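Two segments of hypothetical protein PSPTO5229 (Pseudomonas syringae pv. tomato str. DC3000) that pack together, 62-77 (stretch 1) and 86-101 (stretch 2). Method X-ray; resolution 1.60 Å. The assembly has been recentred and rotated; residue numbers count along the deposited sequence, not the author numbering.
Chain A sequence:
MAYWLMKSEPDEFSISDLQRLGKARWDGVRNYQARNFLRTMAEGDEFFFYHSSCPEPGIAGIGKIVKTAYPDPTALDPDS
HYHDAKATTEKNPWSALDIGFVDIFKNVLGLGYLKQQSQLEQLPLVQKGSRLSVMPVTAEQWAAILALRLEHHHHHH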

# COMPACT_ATOMS: atom_id res chain seq x y z
N ILE A 62 -5.43 8.47 0.74
CA ILE A 62 -5.73 7.56 1.84
C ILE A 62 -6.78 6.52 1.44
O ILE A 62 -7.73 6.83 0.72
CB ILE A 62 -6.25 8.34 3.06
CG1 ILE A 62 -5.22 9.39 3.48
CG2 ILE A 62 -6.56 7.39 4.20
CD1 ILE A 62 -5.72 10.32 4.57
N GLY A 63 -6.59 5.30 1.92
CA GLY A 63 -7.53 4.23 1.65
C GLY A 63 -7.85 3.53 2.96
O GLY A 63 -7.25 3.84 3.99
N LYS A 64 -8.79 2.59 2.94
CA LYS A 64 -9.14 1.86 4.15
C LYS A 64 -9.31 0.38 3.82
O LYS A 64 -9.55 0.02 2.66
CB LYS A 64 -10.44 2.40 4.76
CG LYS A 64 -11.68 2.19 3.90
CD LYS A 64 -12.89 2.86 4.52
CE LYS A 64 -14.13 2.66 3.67
NZ LYS A 64 -15.31 3.38 4.25
N ILE A 65 -9.19 -0.47 4.83
CA ILE A 65 -9.33 -1.90 4.60
C ILE A 65 -10.80 -2.30 4.76
O ILE A 65 -11.40 -2.05 5.81
CB ILE A 65 -8.48 -2.69 5.60
CG1 ILE A 65 -7.01 -2.25 5.50
CG2 ILE A 65 -8.63 -4.19 5.36
CD1 ILE A 65 -6.44 -2.28 4.08
N VAL A 66 -11.37 -2.90 3.73
CA VAL A 66 -12.77 -3.30 3.80
C VAL A 66 -12.93 -4.80 4.01
O VAL A 66 -13.93 -5.25 4.58
CB VAL A 66 -13.54 -2.85 2.54
CG1 VAL A 66 -13.41 -1.35 2.38
CG2 VAL A 66 -13.02 -3.57 1.32
N LYS A 67 -11.96 -5.58 3.55
CA LYS A 67 -12.00 -7.03 3.73
C LYS A 67 -10.58 -7.51 4.03
O LYS A 67 -9.65 -7.20 3.29
CB LYS A 67 -12.54 -7.72 2.48
CG LYS A 67 -12.72 -9.21 2.62
CD LYS A 67 -13.40 -9.76 1.38
CE LYS A 67 -13.64 -11.25 1.46
NZ LYS A 67 -14.38 -11.71 0.26
N THR A 68 -10.42 -8.26 5.12
CA THR A 68 -9.10 -8.74 5.50
C THR A 68 -8.53 -9.77 4.53
O THR A 68 -9.24 -10.30 3.66
CB THR A 68 -9.09 -9.33 6.94
OG1 THR A 68 -10.00 -10.44 7.02
CG2 THR A 68 -9.50 -8.26 7.96
N ALA A 69 -7.25 -10.05 4.69
CA ALA A 69 -6.50 -10.96 3.83
C ALA A 69 -7.10 -12.31 3.46
O ALA A 69 -7.65 -13.02 4.30
CB ALA A 69 -5.11 -11.17 4.42
N TYR A 70 -6.96 -12.65 2.19
CA TYR A 70 -7.43 -13.91 1.67
C TYR A 70 -6.46 -14.34 0.57
O TYR A 70 -5.70 -13.52 0.05
CB TYR A 70 -8.86 -13.77 1.14
CG TYR A 70 -9.07 -12.71 0.09
CD1 TYR A 70 -8.87 -12.99 -1.26
CD2 TYR A 70 -9.52 -11.43 0.44
CE1 TYR A 70 -9.12 -12.04 -2.23
CE2 TYR A 70 -9.76 -10.47 -0.53
CZ TYR A 70 -9.57 -10.78 -1.87
OH TYR A 70 -9.84 -9.85 -2.85
N PRO A 71 -6.45 -15.63 0.21
CA PRO A 71 -5.53 -16.11 -0.84
C PRO A 71 -5.62 -15.26 -2.10
O PRO A 71 -6.70 -15.05 -2.65
CB PRO A 71 -5.98 -17.55 -1.05
CG PRO A 71 -6.43 -17.95 0.33
CD PRO A 71 -7.24 -16.75 0.76
N ASP A 72 -4.46 -14.78 -2.55
CA ASP A 72 -4.36 -13.92 -3.73
C ASP A 72 -4.65 -14.68 -5.02
O ASP A 72 -3.84 -15.49 -5.47
CB ASP A 72 -2.96 -13.30 -3.79
CG ASP A 72 -2.84 -12.23 -4.86
OD1 ASP A 72 -1.80 -11.55 -4.89
OD2 ASP A 72 -3.79 -12.08 -5.67
N PRO A 73 -5.81 -14.42 -5.65
CA PRO A 73 -6.17 -15.11 -6.89
C PRO A 73 -5.20 -14.88 -8.06
O PRO A 73 -5.13 -15.72 -8.97
CB PRO A 73 -7.57 -14.57 -7.19
CG PRO A 73 -7.53 -13.19 -6.62
CD PRO A 73 -6.81 -13.40 -5.30
N THR A 74 -4.47 -13.77 -8.05
CA THR A 74 -3.54 -13.50 -9.14
C THR A 74 -2.37 -14.49 -9.18
O THR A 74 -1.80 -14.72 -10.24
CB THR A 74 -2.98 -12.06 -9.09
OG1 THR A 74 -2.23 -11.86 -7.88
CG2 THR A 74 -4.11 -11.04 -9.17
N ALA A 75 -2.02 -15.06 -8.04
CA ALA A 75 -0.91 -16.01 -7.99
C ALA A 75 -1.21 -17.25 -8.83
O ALA A 75 -0.30 -17.88 -9.37
CB ALA A 75 -0.63 -16.42 -6.55
N LEU A 76 -2.49 -17.59 -8.95
CA LEU A 76 -2.90 -18.77 -9.71
C LEU A 76 -3.29 -18.46 -11.15
O LEU A 76 -3.69 -19.35 -11.90
CB LEU A 76 -4.09 -19.44 -9.02
CG LEU A 76 -3.93 -19.76 -7.53
CD1 LEU A 76 -5.21 -20.38 -7.01
CD2 LEU A 76 -2.75 -20.70 -7.33
N ASP A 77 -3.15 -17.20 -11.55
CA ASP A 77 -3.51 -16.78 -12.90
C ASP A 77 -2.29 -16.63 -13.80
O ASP A 77 -1.54 -15.66 -13.70
CB ASP A 77 -4.27 -15.46 -12.83
CG ASP A 77 -4.77 -15.00 -14.18
OD1 ASP A 77 -4.57 -15.73 -15.17
OD2 ASP A 77 -5.36 -13.90 -14.25
N LYS A 86 4.62 -21.65 -8.59
CA LYS A 86 4.81 -22.51 -7.44
C LYS A 86 3.57 -22.57 -6.54
O LYS A 86 3.46 -23.43 -5.67
CB LYS A 86 6.02 -22.05 -6.62
CG LYS A 86 7.36 -22.26 -7.30
CD LYS A 86 8.51 -21.86 -6.39
CE LYS A 86 9.86 -22.11 -7.04
NZ LYS A 86 10.06 -23.55 -7.37
N ALA A 87 2.64 -21.65 -6.77
CA ALA A 87 1.42 -21.61 -5.96
C ALA A 87 0.34 -22.54 -6.50
O ALA A 87 0.24 -22.77 -7.70
CB ALA A 87 0.88 -20.18 -5.90
N THR A 88 -0.47 -23.08 -5.59
CA THR A 88 -1.57 -23.97 -5.96
C THR A 88 -2.80 -23.53 -5.18
O THR A 88 -2.70 -22.77 -4.21
CB THR A 88 -1.26 -25.45 -5.61
OG1 THR A 88 -1.23 -25.61 -4.19
CG2 THR A 88 0.08 -25.87 -6.20
N THR A 89 -3.97 -23.99 -5.62
CA THR A 89 -5.22 -23.63 -4.97
C THR A 89 -5.21 -24.05 -3.50
O THR A 89 -5.78 -23.36 -2.65
CB THR A 89 -6.42 -24.30 -5.66
OG1 THR A 89 -6.27 -25.73 -5.62
CG2 THR A 89 -6.51 -23.86 -7.12
N GLU A 90 -4.56 -25.17 -3.20
CA GLU A 90 -4.49 -25.68 -1.84
C GLU A 90 -3.28 -25.14 -1.09
O GLU A 90 -3.20 -25.22 0.14
CB GLU A 90 -4.44 -27.21 -1.85
CG GLU A 90 -5.68 -27.87 -2.44
CD GLU A 90 -5.56 -29.39 -2.50
OE1 GLU A 90 -5.34 -30.02 -1.45
OE2 GLU A 90 -5.70 -29.95 -3.61
N LYS A 91 -2.32 -24.58 -1.83
CA LYS A 91 -1.12 -24.03 -1.23
C LYS A 91 -0.72 -22.73 -1.91
O LYS A 91 0.12 -22.72 -2.82
CB LYS A 91 0.03 -25.03 -1.32
CG LYS A 91 1.32 -24.55 -0.69
CD LYS A 91 1.14 -24.28 0.79
CE LYS A 91 2.44 -23.82 1.43
NZ LYS A 91 3.51 -24.85 1.28
N ASN A 92 -1.33 -21.63 -1.47
CA ASN A 92 -1.05 -20.32 -2.03
C ASN A 92 -0.30 -19.51 -0.97
O ASN A 92 -0.84 -19.19 0.08
CB ASN A 92 -2.36 -19.62 -2.37
CG ASN A 92 -2.15 -18.37 -3.21
OD1 ASN A 92 -1.08 -17.77 -3.18
ND2 ASN A 92 -3.19 -17.98 -3.94
N PRO A 93 0.97 -19.17 -1.25
CA PRO A 93 1.77 -18.41 -0.29
C PRO A 93 1.45 -16.92 -0.20
O PRO A 93 1.96 -16.23 0.68
CB PRO A 93 3.21 -18.63 -0.78
CG PRO A 93 3.11 -19.90 -1.62
CD PRO A 93 1.82 -19.69 -2.34
N TRP A 94 0.59 -16.43 -1.09
CA TRP A 94 0.28 -15.01 -1.12
C TRP A 94 -1.14 -14.62 -0.73
O TRP A 94 -2.08 -15.38 -0.90
CB TRP A 94 0.61 -14.46 -2.51
CG TRP A 94 1.99 -14.81 -2.93
CD1 TRP A 94 2.36 -15.63 -3.96
CD2 TRP A 94 3.21 -14.37 -2.31
NE1 TRP A 94 3.73 -15.73 -4.02
CE2 TRP A 94 4.27 -14.97 -3.01
CE3 TRP A 94 3.49 -13.54 -1.22
CZ2 TRP A 94 5.61 -14.76 -2.67
CZ3 TRP A 94 4.83 -13.32 -0.88
CH2 TRP A 94 5.87 -13.93 -1.60
N SER A 95 -1.26 -13.39 -0.22
CA SER A 95 -2.55 -12.87 0.22
C SER A 95 -2.88 -11.51 -0.37
O SER A 95 -2.00 -10.66 -0.55
CB SER A 95 -2.56 -12.75 1.75
OG SER A 95 -2.31 -14.00 2.37
N ALA A 96 -4.15 -11.31 -0.66
CA ALA A 96 -4.65 -10.05 -1.19
C ALA A 96 -5.71 -9.61 -0.20
O ALA A 96 -6.02 -10.32 0.76
CB ALA A 96 -5.27 -10.26 -2.56
N LEU A 97 -6.26 -8.42 -0.40
CA LEU A 97 -7.32 -7.94 0.46
C LEU A 97 -8.09 -6.87 -0.28
O LEU A 97 -7.64 -6.40 -1.32
CB LEU A 97 -6.76 -7.42 1.79
CG LEU A 97 -5.59 -6.44 1.83
CD1 LEU A 97 -6.00 -5.09 1.26
CD2 LEU A 97 -5.14 -6.29 3.28
N ASP A 98 -9.26 -6.51 0.23
CA ASP A 98 -10.05 -5.49 -0.43
C ASP A 98 -9.90 -4.17 0.30
O ASP A 98 -9.91 -4.13 1.54
CB ASP A 98 -11.53 -5.88 -0.48
CG ASP A 98 -11.77 -7.16 -1.25
OD1 ASP A 98 -11.02 -7.45 -2.20
OD2 ASP A 98 -12.74 -7.87 -0.91
N ILE A 99 -9.77 -3.09 -0.46
CA ILE A 99 -9.62 -1.76 0.10
C ILE A 99 -10.70 -0.81 -0.41
O ILE A 99 -11.35 -1.08 -1.42
CB ILE A 99 -8.25 -1.15 -0.26
CG1 ILE A 99 -8.14 -0.99 -1.78
CG2 ILE A 99 -7.13 -2.03 0.27
CD1 ILE A 99 -7.18 0.09 -2.21
N GLY A 100 -10.87 0.29 0.30
CA GLY A 100 -11.86 1.28 -0.10
C GLY A 100 -11.29 2.68 -0.12
O GLY A 100 -10.28 2.96 0.55
N PHE A 101 -11.92 3.57 -0.87
CA PHE A 101 -11.45 4.95 -0.98
C PHE A 101 -11.77 5.78 0.26
O PHE A 101 -12.84 5.65 0.85
CB PHE A 101 -12.05 5.63 -2.21
CG PHE A 101 -11.64 7.06 -2.38
CD1 PHE A 101 -12.51 8.10 -2.03
CD2 PHE A 101 -10.39 7.38 -2.88
CE1 PHE A 101 -12.13 9.44 -2.19
CE2 PHE A 101 -9.99 8.71 -3.04
CZ PHE A 101 -10.86 9.74 -2.70
O HOH W 1 -14.54 6.06 3.17
O HOH W 2 -1.21 -9.61 -2.89

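The antiparallel ladder between these stretches slips its register twice within a few residues, and a single carbonyl marks the first slip. Asp98 O accepts from two successive amides, Val66 N at 2.9 Å and Lys67 N at 3.2 Å, with N-H...O angles of 158° and 163°. This is a beta bulge: Ile65 pairs with Ile99, yet Lys67, not Val66, pairs with Asp98. A second bulge follows before Tyr70 meets Ala96, and the chain turns a corner at Val66 and Lys67. Strand 95-101 accompanies both arms, its direction lying 136° from that of strand 62-65 and 135° from that of strand 68-71.

Beyond the bulges the pairing is regular. Lys64 N donates to Gly100 O at 2.8 Å and Gly100 N returns to Lys64 O at 2.7 Å; Tyr70 N to Ala96 O (2.9 Å) and Ala96 N to Tyr70 O (2.8 Å) form the equivalent reciprocal pair. Asp72 N then reaches Trp94 O at 3.0 Å with a nearly straight angle of 173°. Close approach also brings CA-H...O contacts, such as Ala69 CA to Ala96 O at 3.2 Å, 152° at the hydrogen.

Side chains on the Tyr70 face supply a polar link. Tyr70, with chi1 at 56° (p), lies with one ring face under Ala96 O while its hydroxyl OH donates to Asp98 OD1 at 2.8 Å. Lys67 gives Asp98 a weaker electrostatic partner: Lys67 NZ is 4.3 Å from Asp98 OD2, beyond a salt bridge. Gly100 leaves room on this same face, since an ideal CB there would sit 3.0 Å from Val66 CG1 and 3.3 Å from Lys64 CE. On the face shared by Ile65 and Ile99 the contact is apolar: Ile65 CD1 meets Ile99 CG2 at 3.9 Å. It also lies 4.0 Å from Leu97 CD1, although the CA-to-CB bond of Leu97 points sideways.

Past the strands, Asn92 ties two loops together. Its ND2 donates to Asp72 O at 3.0 Å, while its OD1 accepts from Trp94 N at 3.0 Å, so both ends of the amide are used. Asp72 OD2 in turn accepts from Thr74 N (3.0 Å) and Thr74 OG1 (2.7 Å), bracing the following turn. That turn presents Ala75 CB to the edge of the Trp94 ring, 4.0 Å from Trp94 CD1, and Leu76 CD2 to Ala87 CB at 3.9 Å. One water bridges the stretches by donating to Asp72 OD1 (2.8 Å) and Ser95 O (2.7 Å). Together the contacts bury 1099 Å², both sides summed.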